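Local coordinates for solute-binding protein (Thermoactinomyces vulgaris, PDB 2ZYO), which binds cyclodextrins and linear maltodextrins such as maltotetraose, probably to deliver them to a membrane sugar transporter, at residues G30-N35 with T316-P321. Sequence-based numbering, arbitrary orientation.
Sequences GVQLNN and TGEIPP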
loop_
_atom_site.group_PDB
_atom_site.type_symbol
_atom_site.label_atom_id
_atom_site.label_comp_id
_atom_site.label_asym_id
_atom_site.label_seq_id
_atom_site.Cartn_x
_atom_site.Cartn_y
_atom_site.Cartn_z
ATOM N N GLY A 30 -7.263 16.449 7.259
ATOM C CA GLY A 30 -7.257 17.227 8.495
ATOM C C GLY A 30 -6.849 16.444 9.727
ATOM O O GLY A 30 -6.030 16.917 10.516
ATOM N N VAL A 31 -7.413 15.249 9.895
ATOM C CA VAL A 31 -7.139 14.428 11.084
ATOM C C VAL A 31 -5.706 13.877 11.135
ATOM O O VAL A 31 -5.128 13.756 12.219
ATOM C CB VAL A 31 -8.184 13.286 11.304
ATOM C CG1 VAL A 31 -9.586 13.864 11.449
ATOM C CG2 VAL A 31 -8.134 12.242 10.189
ATOM N N GLN A 32 -5.143 13.554 9.972
ATOM C CA GLN A 32 -3.753 13.103 9.890
ATOM C C GLN A 32 -2.814 14.222 10.320
ATOM O O GLN A 32 -1.855 13.987 11.059
ATOM C CB GLN A 32 -3.399 12.649 8.471
ATOM C CG GLN A 32 -4.008 11.314 8.064
ATOM C CD GLN A 32 -3.517 10.833 6.709
ATOM O OE1 GLN A 32 -2.314 10.806 6.440
ATOM N NE2 GLN A 32 -4.449 10.431 5.855
ATOM N N LEU A 33 -3.105 15.435 9.854
ATOM C CA LEU A 33 -2.302 16.611 10.168
ATOM C C LEU A 33 -2.374 16.956 11.653
ATOM O O LEU A 33 -1.344 17.160 12.298
ATOM C CB LEU A 33 -2.739 17.807 9.312
ATOM C CG LEU A 33 -1.986 19.135 9.459
ATOM C CD1 LEU A 33 -0.543 19.033 8.968
ATOM C CD2 LEU A 33 -2.720 20.254 8.729
ATOM N N ASN A 34 -3.590 17.008 12.188
ATOM C CA ASN A 34 -3.794 17.365 13.590
ATOM C C ASN A 34 -3.253 16.329 14.578
ATOM O O ASN A 34 -2.804 16.694 15.665
ATOM C CB ASN A 34 -5.264 17.684 13.867
ATOM C CG ASN A 34 -5.782 18.839 13.021
ATOM O OD1 ASN A 34 -5.026 19.729 12.623
ATOM N ND2 ASN A 34 -7.078 18.827 12.744
ATOM N N ASN A 35 -3.285 15.049 14.204
ATOM C CA ASN A 35 -2.678 14.011 15.039
ATOM C C ASN A 35 -1.169 14.197 15.163
ATOM O O ASN A 35 -0.607 14.080 16.256
ATOM C CB ASN A 35 -2.985 12.603 14.524
ATOM C CG ASN A 35 -2.472 11.526 15.457
ATOM O OD1 ASN A 35 -1.403 10.961 15.237
ATOM N ND2 ASN A 35 -3.218 11.259 16.524
ATOM N N THR A 316 -7.347 8.592 12.907
ATOM C CA THR A 316 -7.271 8.518 11.441
ATOM C C THR A 316 -7.909 7.271 10.832
ATOM O O THR A 316 -8.272 7.276 9.651
ATOM C CB THR A 316 -5.812 8.579 10.933
ATOM O OG1 THR A 316 -5.125 7.379 11.310
ATOM C CG2 THR A 316 -5.078 9.797 11.492
ATOM N N GLY A 317 -8.014 6.203 11.619
ATOM C CA GLY A 317 -8.547 4.929 11.135
ATOM C C GLY A 317 -7.544 4.103 10.346
ATOM O O GLY A 317 -7.871 3.016 9.860
ATOM N N GLU A 318 -6.323 4.621 10.217
ATOM C CA GLU A 318 -5.251 3.928 9.506
ATOM C C GLU A 318 -4.554 2.950 10.440
ATOM O O GLU A 318 -4.148 3.315 11.548
ATOM C CB GLU A 318 -4.242 4.924 8.921
ATOM C CG GLU A 318 -4.838 5.937 7.940
ATOM C CD GLU A 318 -3.784 6.708 7.155
ATOM O OE1 GLU A 318 -2.681 6.957 7.687
ATOM O OE2 GLU A 318 -4.058 7.071 5.989
ATOM N N ILE A 319 -4.425 1.707 9.986
ATOM C CA ILE A 319 -3.833 0.634 10.785
ATOM C C ILE A 319 -2.343 0.875 11.031
ATOM O O ILE A 319 -1.573 0.979 10.081
ATOM C CB ILE A 319 -4.031 -0.746 10.109
ATOM C CG1 ILE A 319 -5.522 -1.029 9.914
ATOM C CG2 ILE A 319 -3.376 -1.854 10.937
ATOM C CD1 ILE A 319 -5.813 -2.151 8.937
ATOM N N PRO A 320 -1.934 0.964 12.311
ATOM C CA PRO A 320 -0.509 1.096 12.591
ATOM C C PRO A 320 0.164 -0.279 12.628
ATOM O O PRO A 320 -0.286 -1.158 13.367
ATOM C CB PRO A 320 -0.483 1.755 13.974
ATOM C CG PRO A 320 -1.762 1.333 14.630
ATOM C CD PRO A 320 -2.747 0.953 13.542
ATOM N N PRO A 321 1.230 -0.477 11.828
ATOM C CA PRO A 321 1.877 -1.789 11.827
ATOM C C PRO A 321 2.830 -1.931 13.015
ATOM O O PRO A 321 4.038 -2.139 12.848
ATOM C CB PRO A 321 2.614 -1.813 10.488
ATOM C CG PRO A 321 2.911 -0.387 10.192
ATOM C CD PRO A 321 1.884 0.463 10.898
#
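The methyl of T316 settles between V31 and Q32 on the first turn of helix 30-47: its CG2 lies 4.1 Å from V31 CG2 and 3.9 Å from Q32 CG, close enough for van der Waals packing. Branched V31 suits its place by offering a compact methyl, CG2, to both the CA and the methyl of T316. Threonine fits because its two branches do different work. With chi1 at 69°, OG1 sits between the backbone N and the carbonyl carbon and turns away from the methyl's partners, accepting the backbone N-H of E318 in a nearly straight bond (E318 N to T316 OG1 3.2 Å, 163° at the hydrogen). This is an ST turn at the end of helix 306-316, where G317 takes a positive phi that glycine tolerates easily; OG1 is also hydrogen-bonded to the backbone O of R312. Beyond this turn the CB of E318 points toward helix 30-47. In this periplasmic-binding-protein type of fold, the contact joins the start of an early helix to a loop nearly three hundred residues later, with the side chain of E318 about 9 Å from a bound glucose unit. Q32 packs its aliphatic CG on T316 and, extended beyond it, carries its amide to the carboxylate. The two planar groups are turned 46° apart, and although Q32 NE2 comes within 3.4 Å of E318 OE2, the angle is too poor for a hydrogen bond. NE2 instead donates to D29 OD1, while the two-oxygen carboxylate of E318 can salt-bridge both R312 and K282, which would be expected to favour its charged form.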